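Local coordinates for putative flagellar protein FliS (Parabacteroides merdae ATCC 43184, PDB 4YOK) that is of unknown function but pairs a prealbumin-like N-terminal domain with a mainly beta C-terminal domain of the E-set clan, and carries a bound magnesium ion, at residues M103-Q108 with M121-V126; A129-V134 with V158-V163; P8-V13 with L61-Y66. One frame throughout, in Å; residues are numbered along the deposited sequence.

Contact 1: M103-Q108 with M121-V126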
HETATM    1  N   MSE A 103       1.745   9.675   5.936  1.00 17.82           N
HETATM    2  CA  MSE A 103       1.386   9.882   4.541  1.00 16.51           C
HETATM    3  C   MSE A 103       2.614  10.479   3.844  1.00 19.04           C
HETATM    4  O   MSE A 103       3.312  11.312   4.421  1.00 19.45           O
HETATM    5  CB  MSE A 103       0.136  10.781   4.367  1.00 18.24           C
HETATM    6  CG  MSE A 103      -1.168  10.124   4.826  1.00 24.79           C
HETATM    7 SE   MSE A 103      -1.763   8.613   3.679  0.75 31.64          SE
HETATM    8  CE  MSE A 103      -2.242   9.655   2.107  1.00 28.90           C
ATOM      9  N   ILE A 104       2.856  10.051   2.608  1.00 17.08           N
ATOM     10  CA  ILE A 104       3.928  10.546   1.752  1.00 17.00           C
ATOM     11  C   ILE A 104       3.265  11.461   0.733  1.00 21.94           C
ATOM     12  O   ILE A 104       2.229  11.093   0.181  1.00 20.41           O
ATOM     13  CB  ILE A 104       4.692   9.376   1.061  1.00 19.91           C
ATOM     14  CG1 ILE A 104       5.320   8.411   2.083  1.00 19.43           C
ATOM     15  CG2 ILE A 104       5.747   9.899   0.066  1.00 20.75           C
ATOM     16  CD1 ILE A 104       5.712   7.036   1.474  1.00 24.19           C
ATOM     17  N   SER A 105       3.851  12.635   0.476  1.00 19.51           N
ATOM     18  CA  SER A 105       3.309  13.560  -0.523  1.00 20.31           C
ATOM     19  C   SER A 105       4.438  14.321  -1.214  1.00 24.37           C
ATOM     20  O   SER A 105       5.587  14.220  -0.789  1.00 22.39           O
ATOM     21  CB  SER A 105       2.343  14.546   0.131  1.00 24.22           C
ATOM     22  OG  SER A 105       3.027  15.404   1.025  1.00 28.12           O
ATOM     23  N   ASN A 106       4.099  15.071  -2.290  1.00 22.04           N
ATOM     24  CA  ASN A 106       5.018  15.930  -3.054  1.00 22.85           C
ATOM     25  C   ASN A 106       6.272  15.170  -3.536  1.00 24.94           C
ATOM     26  O   ASN A 106       7.369  15.721  -3.520  1.00 25.16           O
ATOM     27  CB  ASN A 106       5.422  17.147  -2.192  1.00 28.53           C
ATOM     28  CG  ASN A 106       5.907  18.341  -2.978  1.00 59.84           C
ATOM     29  OD1 ASN A 106       5.522  18.568  -4.139  1.00 54.37           O
ATOM     30  ND2 ASN A 106       6.775  19.128  -2.351  1.00 54.11           N
ATOM     31  N   GLU A 107       6.107  13.920  -3.974  1.00 22.08           N
ATOM     32  CA  GLU A 107       7.251  13.087  -4.387  1.00 21.78           C
ATOM     33  C   GLU A 107       7.859  13.508  -5.700  1.00 25.25           C
ATOM     34  O   GLU A 107       7.158  13.736  -6.691  1.00 25.83           O
ATOM     35  CB  GLU A 107       6.872  11.604  -4.511  1.00 22.41           C
ATOM     36  CG  GLU A 107       6.196  11.052  -3.276  1.00 36.50           C
ATOM     37  CD  GLU A 107       4.684  11.021  -3.384  1.00 47.90           C
ATOM     38  OE1 GLU A 107       4.118  11.873  -4.103  1.00 33.64           O
ATOM     39  OE2 GLU A 107       4.060  10.157  -2.730  1.00 48.76           O
ATOM     40  N   GLN A 108       9.184  13.577  -5.711  1.00 20.70           N
ATOM     41  CA  GLN A 108       9.971  13.846  -6.914  1.00 20.62           C
ATOM     42  C   GLN A 108      11.070  12.794  -6.957  1.00 23.39           C
ATOM     43  O   GLN A 108      11.994  12.830  -6.136  1.00 21.39           O
ATOM     44  CB  GLN A 108      10.513  15.280  -6.948  1.00 22.92           C
ATOM     45  CG  GLN A 108       9.495  16.281  -7.526  1.00 37.70           C
ATOM     46  CD  GLN A 108       9.154  16.022  -8.989  1.00 69.81           C
ATOM     47  OE1 GLN A 108       7.980  16.029  -9.388  1.00 66.05           O
ATOM     48  NE2 GLN A 108      10.168  15.758  -9.821  1.00 65.34           N
HETATM   49  N   MSE A 121       7.733  14.704   1.093  1.00 19.93           N
HETATM   50  CA  MSE A 121       7.289  15.079   2.426  1.00 22.54           C
HETATM   51  C   MSE A 121       6.692  13.876   3.147  1.00 22.36           C
HETATM   52  O   MSE A 121       5.925  13.116   2.556  1.00 19.88           O
HETATM   53  CB  MSE A 121       6.229  16.191   2.326  1.00 28.48           C
HETATM   54  CG  MSE A 121       6.816  17.515   1.934  1.00 42.56           C
HETATM   55 SE   MSE A 121       6.999  18.589   3.537  0.75 58.44          SE
HETATM   56  CE  MSE A 121       5.049  18.754   3.978  1.00 55.08           C
ATOM     57  N   ILE A 122       7.044  13.716   4.415  1.00 19.40           N
ATOM     58  CA  ILE A 122       6.489  12.677   5.280  1.00 18.90           C
ATOM     59  C   ILE A 122       5.671  13.405   6.314  1.00 24.11           C
ATOM     60  O   ILE A 122       6.221  14.184   7.106  1.00 24.90           O
ATOM     61  CB  ILE A 122       7.544  11.741   5.924  1.00 20.99           C
ATOM     62  CG1 ILE A 122       8.323  10.952   4.851  1.00 19.89           C
ATOM     63  CG2 ILE A 122       6.846  10.787   6.948  1.00 22.39           C
ATOM     64  CD1 ILE A 122       9.623  10.292   5.396  1.00 22.24           C
ATOM     65  N   ASN A 123       4.367  13.203   6.263  1.00 20.12           N
ATOM     66  CA  ASN A 123       3.412  13.827   7.173  1.00 21.64           C
ATOM     67  C   ASN A 123       2.997  12.828   8.236  1.00 26.05           C
ATOM     68  O   ASN A 123       2.472  11.760   7.898  1.00 25.22           O
ATOM     69  CB  ASN A 123       2.182  14.304   6.372  1.00 23.81           C
ATOM     70  CG  ASN A 123       2.563  15.085   5.129  1.00 45.37           C
ATOM     71  OD1 ASN A 123       3.091  16.185   5.229  1.00 40.53           O
ATOM     72  ND2 ASN A 123       2.451  14.469   3.945  1.00 35.59           N
ATOM     73  N   ARG A 124       3.196  13.182   9.517  1.00 21.97           N
ATOM     74  CA  ARG A 124       2.789  12.325  10.627  1.00 20.97           C
ATOM     75  C   ARG A 124       1.289  12.522  10.886  1.00 25.11           C
ATOM     76  O   ARG A 124       0.849  13.648  11.156  1.00 25.92           O
ATOM     77  CB  ARG A 124       3.616  12.615  11.891  1.00 20.38           C
ATOM     78  CG  ARG A 124       3.283  11.648  13.041  1.00 24.00           C
ATOM     79  CD  ARG A 124       4.119  11.850  14.304  1.00 25.43           C
ATOM     80  NE  ARG A 124       4.052  13.237  14.765  1.00 33.49           N
ATOM     81  CZ  ARG A 124       5.110  14.037  14.865  1.00 58.81           C
ATOM     82  NH1 ARG A 124       6.324  13.591  14.550  1.00 46.55           N
ATOM     83  NH2 ARG A 124       4.967  15.285  15.290  1.00 51.85           N
ATOM     84  N   ILE A 125       0.510  11.448  10.761  1.00 20.97           N
ATOM     85  CA  ILE A 125      -0.947  11.477  10.993  1.00 20.75           C
ATOM     86  C   ILE A 125      -1.254  11.091  12.443  1.00 24.46           C
ATOM     87  O   ILE A 125      -2.114  11.722  13.068  1.00 24.89           O
ATOM     88  CB  ILE A 125      -1.704  10.560   9.970  1.00 22.66           C
ATOM     89  CG1 ILE A 125      -1.366  10.903   8.479  1.00 22.21           C
ATOM     90  CG2 ILE A 125      -3.212  10.531  10.207  1.00 22.53           C
ATOM     91  CD1 ILE A 125      -1.642  12.369   7.999  1.00 27.09           C
ATOM     92  N   VAL A 126      -0.589  10.039  12.968  1.00 21.51           N
ATOM     93  CA  VAL A 126      -0.835   9.557  14.340  1.00 22.54           C
ATOM     94  C   VAL A 126       0.186  10.247  15.257  1.00 25.56           C
ATOM     95  O   VAL A 126       1.375  10.119  15.018  1.00 23.40           O
ATOM     96  CB  VAL A 126      -0.791   8.005  14.379  1.00 26.71           C
ATOM     97  CG1 VAL A 126      -0.904   7.451  15.808  1.00 27.23           C
ATOM     98  CG2 VAL A 126      -1.896   7.430  13.487  1.00 25.93           C
TER

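Contact 2: A129-V134 with V158-V163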
ATOM      1  N   ALA A 129       3.324   8.221  16.563  1.00 25.03           N
ATOM      2  CA  ALA A 129       3.998   7.326  15.627  1.00 23.68           C
ATOM      3  C   ALA A 129       5.421   7.798  15.353  1.00 26.06           C
ATOM      4  O   ALA A 129       5.697   9.008  15.319  1.00 25.44           O
ATOM      5  CB  ALA A 129       3.214   7.232  14.324  1.00 23.28           C
ATOM      6  N   LYS A 130       6.319   6.827  15.142  1.00 21.14           N
ATOM      7  CA  LYS A 130       7.729   7.061  14.860  1.00 20.95           C
ATOM      8  C   LYS A 130       8.116   6.324  13.591  1.00 23.25           C
ATOM      9  O   LYS A 130       7.625   5.215  13.361  1.00 20.45           O
ATOM     10  CB  LYS A 130       8.623   6.592  16.031  1.00 23.73           C
ATOM     11  CG  LYS A 130       8.406   7.319  17.368  1.00 35.65           C
ATOM     12  CD  LYS A 130       8.849   8.790  17.336  1.00 52.53           C
ATOM     13  CE  LYS A 130       8.547   9.535  18.619  1.00 69.40           C
ATOM     14  NZ  LYS A 130       9.558   9.265  19.674  1.00 82.19           N
ATOM     15  N   ILE A 131       9.054   6.879  12.827  1.00 20.67           N
ATOM     16  CA  ILE A 131       9.501   6.222  11.583  1.00 19.55           C
ATOM     17  C   ILE A 131      10.566   5.170  11.906  1.00 23.62           C
ATOM     18  O   ILE A 131      11.539   5.478  12.583  1.00 23.43           O
ATOM     19  CB  ILE A 131      10.033   7.239  10.530  1.00 22.47           C
ATOM     20  CG1 ILE A 131       8.957   8.275  10.124  1.00 22.62           C
ATOM     21  CG2 ILE A 131      10.619   6.513   9.292  1.00 20.08           C
ATOM     22  CD1 ILE A 131       9.493   9.509   9.435  1.00 26.60           C
ATOM     23  N   SER A 132      10.370   3.932  11.425  1.00 19.52           N
ATOM     24  CA  SER A 132      11.331   2.831  11.595  1.00 20.18           C
ATOM     25  C   SER A 132      12.372   2.900  10.452  1.00 23.79           C
ATOM     26  O   SER A 132      13.584   2.952  10.701  1.00 23.04           O
ATOM     27  CB  SER A 132      10.600   1.485  11.600  1.00 22.20           C
ATOM     28  OG  SER A 132      11.541   0.422  11.602  1.00 29.46           O
ATOM     29  N   ARG A 133      11.885   2.989   9.195  1.00 18.92           N
ATOM     30  CA  ARG A 133      12.781   3.131   8.059  1.00 18.40           C
ATOM     31  C   ARG A 133      12.070   3.740   6.867  1.00 20.39           C
ATOM     32  O   ARG A 133      10.846   3.659   6.749  1.00 18.23           O
ATOM     33  CB  ARG A 133      13.452   1.792   7.652  1.00 22.11           C
ATOM     34  CG  ARG A 133      12.523   0.694   7.207  1.00 27.97           C
ATOM     35  CD  ARG A 133      13.339  -0.508   6.781  1.00 37.56           C
ATOM     36  NE  ARG A 133      12.486  -1.599   6.316  1.00 46.51           N
ATOM     37  CZ  ARG A 133      12.226  -2.702   7.013  1.00 58.15           C
ATOM     38  NH1 ARG A 133      12.766  -2.882   8.211  1.00 40.78           N
ATOM     39  NH2 ARG A 133      11.438  -3.643   6.507  1.00 43.17           N
ATOM     40  N   VAL A 134      12.868   4.371   6.009  1.00 16.66           N
ATOM     41  CA  VAL A 134      12.456   4.938   4.733  1.00 16.71           C
ATOM     42  C   VAL A 134      13.215   4.142   3.659  1.00 20.12           C
ATOM     43  O   VAL A 134      14.418   3.879   3.808  1.00 20.45           O
ATOM     44  CB  VAL A 134      12.714   6.458   4.686  1.00 20.44           C
ATOM     45  CG1 VAL A 134      12.377   7.022   3.320  1.00 20.24           C
ATOM     46  CG2 VAL A 134      11.898   7.168   5.770  1.00 20.47           C
ATOM     47  N   VAL A 158      15.488   8.996   9.529  1.00 24.60           N
ATOM     48  CA  VAL A 158      14.574  10.012   8.985  1.00 23.37           C
ATOM     49  C   VAL A 158      13.464  10.321   9.984  1.00 25.76           C
ATOM     50  O   VAL A 158      12.945   9.423  10.653  1.00 25.95           O
ATOM     51  CB  VAL A 158      13.990   9.561   7.612  1.00 25.65           C
ATOM     52  CG1 VAL A 158      13.142  10.660   6.967  1.00 25.53           C
ATOM     53  CG2 VAL A 158      15.098   9.129   6.656  1.00 24.97           C
ATOM     54  N   VAL A 159      13.089  11.597  10.065  1.00 22.90           N
ATOM     55  CA  VAL A 159      12.000  12.071  10.926  1.00 23.38           C
ATOM     56  C   VAL A 159      10.936  12.744  10.020  1.00 26.18           C
ATOM     57  O   VAL A 159      11.272  13.116   8.898  1.00 23.86           O
ATOM     58  CB  VAL A 159      12.494  13.016  12.075  1.00 28.62           C
ATOM     59  CG1 VAL A 159      13.359  12.256  13.087  1.00 28.27           C
ATOM     60  CG2 VAL A 159      13.229  14.242  11.537  1.00 29.05           C
ATOM     61  N   PRO A 160       9.671  12.946  10.478  1.00 24.67           N
ATOM     62  CA  PRO A 160       8.676  13.618   9.621  1.00 24.75           C
ATOM     63  C   PRO A 160       9.107  15.025   9.201  1.00 28.42           C
ATOM     64  O   PRO A 160       9.861  15.703   9.914  1.00 28.13           O
ATOM     65  CB  PRO A 160       7.428  13.666  10.516  1.00 27.00           C
ATOM     66  CG  PRO A 160       7.599  12.519  11.436  1.00 30.44           C
ATOM     67  CD  PRO A 160       9.064  12.549  11.765  1.00 26.17           C
ATOM     68  N   GLY A 161       8.617  15.438   8.040  1.00 23.52           N
ATOM     69  CA  GLY A 161       8.923  16.721   7.423  1.00 23.98           C
ATOM     70  C   GLY A 161       9.442  16.548   6.012  1.00 27.01           C
ATOM     71  O   GLY A 161       9.151  15.541   5.359  1.00 24.63           O
ATOM     72  N   SER A 162      10.229  17.519   5.533  1.00 26.25           N
ATOM     73  CA  SER A 162      10.808  17.460   4.186  1.00 25.90           C
ATOM     74  C   SER A 162      11.969  16.485   4.184  1.00 28.79           C
ATOM     75  O   SER A 162      12.768  16.480   5.123  1.00 31.57           O
ATOM     76  CB  SER A 162      11.271  18.847   3.739  1.00 33.11           C
ATOM     77  OG  SER A 162      10.162  19.719   3.652  1.00 46.63           O
ATOM     78  N   VAL A 163      12.038  15.619   3.173  1.00 21.25           N
ATOM     79  CA  VAL A 163      13.082  14.604   3.076  1.00 20.87           C
ATOM     80  C   VAL A 163      13.805  14.762   1.723  1.00 23.03           C
ATOM     81  O   VAL A 163      13.157  15.041   0.705  1.00 20.68           O
ATOM     82  CB  VAL A 163      12.443  13.201   3.261  1.00 25.66           C
ATOM     83  CG1 VAL A 163      13.447  12.105   3.054  1.00 26.06           C
ATOM     84  CG2 VAL A 163      11.812  13.073   4.643  1.00 25.98           C
TER
HETATM   85  O   HOH W   1      13.621   6.930  11.556  1.00 32.45           O

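Contact 3: P8-V13 with L61-Y66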
ATOM      1  N   PRO A   8     -27.436 -15.904  -7.010  1.00 36.38           N
ATOM      2  CA  PRO A   8     -27.003 -14.643  -7.645  1.00 34.52           C
ATOM      3  C   PRO A   8     -25.631 -14.176  -7.136  1.00 35.81           C
ATOM      4  O   PRO A   8     -25.365 -14.223  -5.928  1.00 34.74           O
ATOM      5  CB  PRO A   8     -28.115 -13.662  -7.271  1.00 35.96           C
ATOM      6  CG  PRO A   8     -29.310 -14.523  -7.015  1.00 41.61           C
ATOM      7  CD  PRO A   8     -28.771 -15.763  -6.390  1.00 37.35           C
ATOM      8  N   GLU A   9     -24.736 -13.805  -8.080  1.00 29.81           N
ATOM      9  CA  GLU A   9     -23.379 -13.355  -7.803  1.00 28.02           C
ATOM     10  C   GLU A   9     -23.108 -12.014  -8.433  1.00 29.54           C
ATOM     11  O   GLU A   9     -23.653 -11.714  -9.503  1.00 29.85           O
ATOM     12  CB  GLU A   9     -22.341 -14.358  -8.314  1.00 29.74           C
ATOM     13  CG  GLU A   9     -22.040 -15.451  -7.319  1.00 42.75           C
ATOM     14  CD  GLU A   9     -20.916 -16.362  -7.757  1.00 64.65           C
ATOM     15  OE1 GLU A   9     -21.181 -17.295  -8.551  1.00 63.14           O
ATOM     16  OE2 GLU A   9     -19.770 -16.148  -7.301  1.00 52.73           O
ATOM     17  N   SER A  10     -22.268 -11.209  -7.772  1.00 23.69           N
ATOM     18  CA  SER A  10     -21.912  -9.879  -8.240  1.00 23.49           C
ATOM     19  C   SER A  10     -20.485  -9.505  -7.886  1.00 27.33           C
ATOM     20  O   SER A  10     -19.895 -10.018  -6.915  1.00 26.63           O
ATOM     21  CB  SER A  10     -22.865  -8.834  -7.670  1.00 27.72           C
ATOM     22  OG  SER A  10     -24.178  -8.998  -8.170  1.00 33.10           O
ATOM     23  N   LYS A  11     -19.953  -8.555  -8.661  1.00 24.42           N
ATOM     24  CA  LYS A  11     -18.615  -8.021  -8.481  1.00 23.11           C
ATOM     25  C   LYS A  11     -18.609  -6.883  -7.448  1.00 26.34           C
ATOM     26  O   LYS A  11     -19.352  -5.902  -7.573  1.00 25.82           O
ATOM     27  CB  LYS A  11     -18.065  -7.532  -9.832  1.00 25.95           C
ATOM     28  CG  LYS A  11     -16.580  -7.163  -9.829  1.00 36.89           C
ATOM     29  CD  LYS A  11     -16.065  -7.095 -11.262  1.00 55.77           C
ATOM     30  CE  LYS A  11     -15.123  -5.943 -11.510  1.00 70.37           C
ATOM     31  NZ  LYS A  11     -14.899  -5.719 -12.962  1.00 79.27           N
ATOM     32  N   LEU A  12     -17.813  -7.060  -6.405  1.00 21.28           N
ATOM     33  CA  LEU A  12     -17.572  -6.032  -5.393  1.00 20.93           C
ATOM     34  C   LEU A  12     -16.190  -5.425  -5.655  1.00 22.78           C
ATOM     35  O   LEU A  12     -15.190  -6.158  -5.717  1.00 21.68           O
ATOM     36  CB  LEU A  12     -17.676  -6.570  -3.958  1.00 20.84           C
ATOM     37  CG  LEU A  12     -17.274  -5.571  -2.833  1.00 25.11           C
ATOM     38  CD1 LEU A  12     -18.251  -4.356  -2.729  1.00 26.41           C
ATOM     39  CD2 LEU A  12     -17.142  -6.276  -1.514  1.00 26.24           C
ATOM     40  N   VAL A  13     -16.137  -4.096  -5.826  1.00 19.71           N
ATOM     41  CA  VAL A  13     -14.886  -3.378  -6.074  1.00 20.63           C
ATOM     42  C   VAL A  13     -14.713  -2.398  -4.939  1.00 25.09           C
ATOM     43  O   VAL A  13     -15.676  -1.785  -4.504  1.00 22.26           O
ATOM     44  CB  VAL A  13     -14.867  -2.677  -7.472  1.00 26.88           C
ATOM     45  CG1 VAL A  13     -13.620  -1.808  -7.645  1.00 27.78           C
ATOM     46  CG2 VAL A  13     -14.936  -3.701  -8.601  1.00 27.76           C
ATOM     47  N   LEU A  61     -18.559 -12.255  -5.540  1.00 27.60           N
ATOM     48  CA  LEU A  61     -19.221 -12.831  -4.371  1.00 26.46           C
ATOM     49  C   LEU A  61     -20.712 -13.046  -4.586  1.00 30.88           C
ATOM     50  O   LEU A  61     -21.317 -12.431  -5.468  1.00 28.81           O
ATOM     51  CB  LEU A  61     -19.064 -11.897  -3.152  1.00 25.73           C
ATOM     52  CG  LEU A  61     -17.686 -11.382  -2.780  1.00 30.53           C
ATOM     53  CD1 LEU A  61     -17.811 -10.061  -2.053  1.00 30.03           C
ATOM     54  CD2 LEU A  61     -16.923 -12.415  -1.953  1.00 35.63           C
ATOM     55  N   PHE A  62     -21.314 -13.887  -3.726  1.00 27.38           N
ATOM     56  CA  PHE A  62     -22.750 -14.091  -3.717  1.00 27.98           C
ATOM     57  C   PHE A  62     -23.391 -12.840  -3.196  1.00 30.63           C
ATOM     58  O   PHE A  62     -22.868 -12.247  -2.250  1.00 28.31           O
ATOM     59  CB  PHE A  62     -23.143 -15.294  -2.840  1.00 31.34           C
ATOM     60  CG  PHE A  62     -22.692 -16.624  -3.381  1.00 34.88           C
ATOM     61  CD1 PHE A  62     -23.276 -17.160  -4.521  1.00 39.15           C
ATOM     62  CD2 PHE A  62     -21.701 -17.356  -2.737  1.00 38.38           C
ATOM     63  CE1 PHE A  62     -22.848 -18.387  -5.032  1.00 41.48           C
ATOM     64  CE2 PHE A  62     -21.285 -18.590  -3.239  1.00 42.37           C
ATOM     65  CZ  PHE A  62     -21.868 -19.101  -4.379  1.00 40.96           C
ATOM     66  N   ASP A  63     -24.500 -12.412  -3.819  1.00 28.89           N
ATOM     67  CA  ASP A  63     -25.235 -11.224  -3.398  1.00 29.00           C
ATOM     68  C   ASP A  63     -25.675 -11.378  -1.945  1.00 34.21           C
ATOM     69  O   ASP A  63     -26.013 -12.483  -1.509  1.00 34.51           O
ATOM     70  CB  ASP A  63     -26.465 -10.981  -4.314  1.00 31.14           C
ATOM     71  CG  ASP A  63     -26.147 -10.462  -5.720  1.00 37.21           C
ATOM     72  OD1 ASP A  63     -24.967 -10.580  -6.155  1.00 31.89           O
ATOM     73  OD2 ASP A  63     -27.092  -9.984  -6.409  1.00 39.02           O
ATOM     74  N   GLY A  64     -25.595 -10.288  -1.204  1.00 31.21           N
ATOM     75  CA  GLY A  64     -25.974 -10.261   0.200  1.00 31.14           C
ATOM     76  C   GLY A  64     -25.323  -9.119   0.944  1.00 32.83           C
ATOM     77  O   GLY A  64     -24.656  -8.270   0.342  1.00 29.41           O
ATOM     78  N   GLU A  65     -25.520  -9.105   2.268  1.00 31.66           N
ATOM     79  CA  GLU A  65     -24.994  -8.081   3.161  1.00 30.81           C
ATOM     80  C   GLU A  65     -23.686  -8.554   3.775  1.00 31.76           C
ATOM     81  O   GLU A  65     -23.597  -9.681   4.263  1.00 30.71           O
ATOM     82  CB  GLU A  65     -26.026  -7.744   4.250  1.00 33.08           C
ATOM     83  CG  GLU A  65     -25.683  -6.486   5.026  1.00 49.86           C
ATOM     84  CD  GLU A  65     -26.861  -5.857   5.738  1.00 77.18           C
ATOM     85  OE1 GLU A  65     -27.217  -6.339   6.838  1.00 82.19           O
ATOM     86  OE2 GLU A  65     -27.426  -4.879   5.198  1.00 72.39           O
ATOM     87  N   TYR A  66     -22.669  -7.694   3.719  1.00 29.04           N
ATOM     88  CA  TYR A  66     -21.330  -7.993   4.230  1.00 28.41           C
ATOM     89  C   TYR A  66     -20.785  -6.889   5.087  1.00 32.86           C
ATOM     90  O   TYR A  66     -21.177  -5.723   4.939  1.00 33.50           O
ATOM     91  CB  TYR A  66     -20.340  -8.182   3.064  1.00 28.62           C
ATOM     92  CG  TYR A  66     -20.592  -9.391   2.202  1.00 30.10           C
ATOM     93  CD1 TYR A  66     -20.022 -10.623   2.513  1.00 31.60           C
ATOM     94  CD2 TYR A  66     -21.367  -9.301   1.048  1.00 30.36           C
ATOM     95  CE1 TYR A  66     -20.235 -11.741   1.709  1.00 31.01           C
ATOM     96  CE2 TYR A  66     -21.601 -10.416   0.245  1.00 30.65           C
ATOM     97  CZ  TYR A  66     -21.038 -11.635   0.582  1.00 34.64           C
ATOM     98  OH  TYR A  66     -21.257 -12.736  -0.211  1.00 31.16           O
TER
HETATM   99  O   HOH W   2     -26.651 -14.581  -3.517  1.00 39.73           O

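Contact 1: M103-Q108 with M121-V126
Met-103 and Asn-123 face each other as a hydrogen-bonded pair of an antiparallel beta hairpin, formed by strands 102-111 and 115-124 in the C-terminal domain, which belongs by sequence to the E-set clan. Ser-105 with Met-121 is the next hydrogen-bonded pair, and both methionines are selenomethionine. Between them Ile-104 and Ile-122 form a non-hydrogen-bonded pair whose side chains point to the other face, where Val-187 of strand 182-189 touches both. The face with Met-103, Ser-105, Met-121 and Asn-123 carries the side-chain chemistry. Asn-123 has CG anti to its carbonyl carbon (chi1 -48°), and its amide reaches across to the facing strand. There ND2 gives Ser-105 OG a bond of 3.1 Å that lies in the amide plane and would fix the turn of the amide. The same ND2 makes a weak hydrogen bond to Met-103 O (3.3 Å, 123° at the hydrogen), which adds little; that carbonyl already accepts Asn-123 N at 2.8 Å. Ser-105 OG sits between its own backbone N and carbonyl carbon (chi1 66°), and Met-121 CB rests 3.5 Å from that oxygen. Further along, the selenomethionine chain of Met-103, bent at both chi2 and chi3, crosses Ile-125 obliquely before its end leads away; Leu-23 and Ile-196 also touch it. The apolar touch across the hairpin there runs from Met-103 CG to Ile-125 CG1, 3.7 Å apart, with Ile-125 CD1 only slightly farther from the same CG.

Contact 2: A129-V134 with V158-V163
Val-134 and Val-158 interlock at the tight end of this contact, their side chains crossing at about a right angle. Val-134 CG2, anti to its own carbonyl carbon, lies 3.7 Å from Val-158 CB and meets both methyls of that valine. Strand 131-139 here packs against the loop leading into strand 161-168, so the contact bridges two sheets of the C-terminal beta domain; Phe-120 and Val-187 continue the apolar packing around Val-134. Ile-131 fills the next place along. Its CD1 ends 3.6 Å from both Val-159 C and Pro-160 N, resting on the peptide link before the proline, and 3.9 Å from the ring carbon Pro-160 CD. CG1 is anti to the Ile-131 carbonyl carbon and CD1 is anti to CA (chi2 163°), which extends the chain to that peptide. Val-187 and Phe-102 also touch Ile-131. An alanine here would probably leave a gap over the Val-159 to Pro-160 peptide and let the proline ring lose its apolar neighbour on this strand. The other side is looser and wet: the two backbones do not pair, and a water lies 2.7 Å from each of Ile-131 O and Val-158 O and can donate to either, though it has more acceptors in reach than protons. Val-159 points its side chain away and is exposed. Close by, Ser-132 and Arg-133 both point away from 158-163, in a classic beta bulge against Leu-188 of strand 182-189. With methyl groups meeting methyls, a proline and a peptide, the direct grip between the sheets is by shape and apolar burial, and any polar link goes through the water.

Contact 3: P8-V13 with L61-Y66
Asp-63 and Ser-10 both hold their first side-chain atom anti to the carbonyl carbon (chi1 -73° and -66°), which sets Asp-63 CG and Ser-10 OG beside their own backbone N, and chi2 of Asp-63 (17°) turns OD1 to the hydroxyl. Ser-10 OG donates to Asp-63 OD1 at 2.7 Å, meeting it on the syn side, somewhat out of the carboxylate plane. Backbone bonds flank it. Ser-10 N reaches Leu-61 O at 2.8 Å and Leu-61 N returns to Ser-10 O, while Asp-63 N donates to Pro-8 O at 2.9 Å. A water also gives protons to Pro-8 O and Asp-63 O, so the proline carbonyl takes two donors. On the outer side the extended Glu-9 chain slants over the Phe-62 ring, Glu-9 CG standing 3.5 Å from Phe-62 CD1, with OE2 over one ring face and Pro-8 O in plane at the ring edge. On the inner side Leu-61 CD1 meets Leu-12 CD2 at 3.9 Å, and Leu-36 and Leu-88 touch both leucines. Past the turn, Tyr-66 OH comes back to bond Phe-62 O at 2.6 Å, tying strand 64-70 to the end of strand 56-62. Strands 9-18 and 56-62 are thus paired antiparallel in one sheet while the chain turns at Asp-63 into strand 64-70 of the other, a corner between sheets consistent with the prealbumin-like (transthyretin-clan) sandwich.

Overall arrangement
From the N terminus, contact 3 comes first: strand 9-18 is met by the chain returning through 61-66, closing a long loop that holds strands 21-22, 33-37 and 47-50 and ties the two sheets of the N-terminal domain. The chain then passes to the C-terminal domain, where contact 1 closes the hairpin of strands 102-111 and 115-124, and contact 2 closes the loop from 129 to 163, joining the sheet of strand 131-139 to that of strand 161-168. The three follow in series, with neither nesting nor crossing. Contacts 1 and 2 touch: strands 115-124 and 161-168 pair, and Gly-161 N lies 2.9 Å from Ile-122 O, a probable hydrogen bond. Contact 3 lies across the chain's centre.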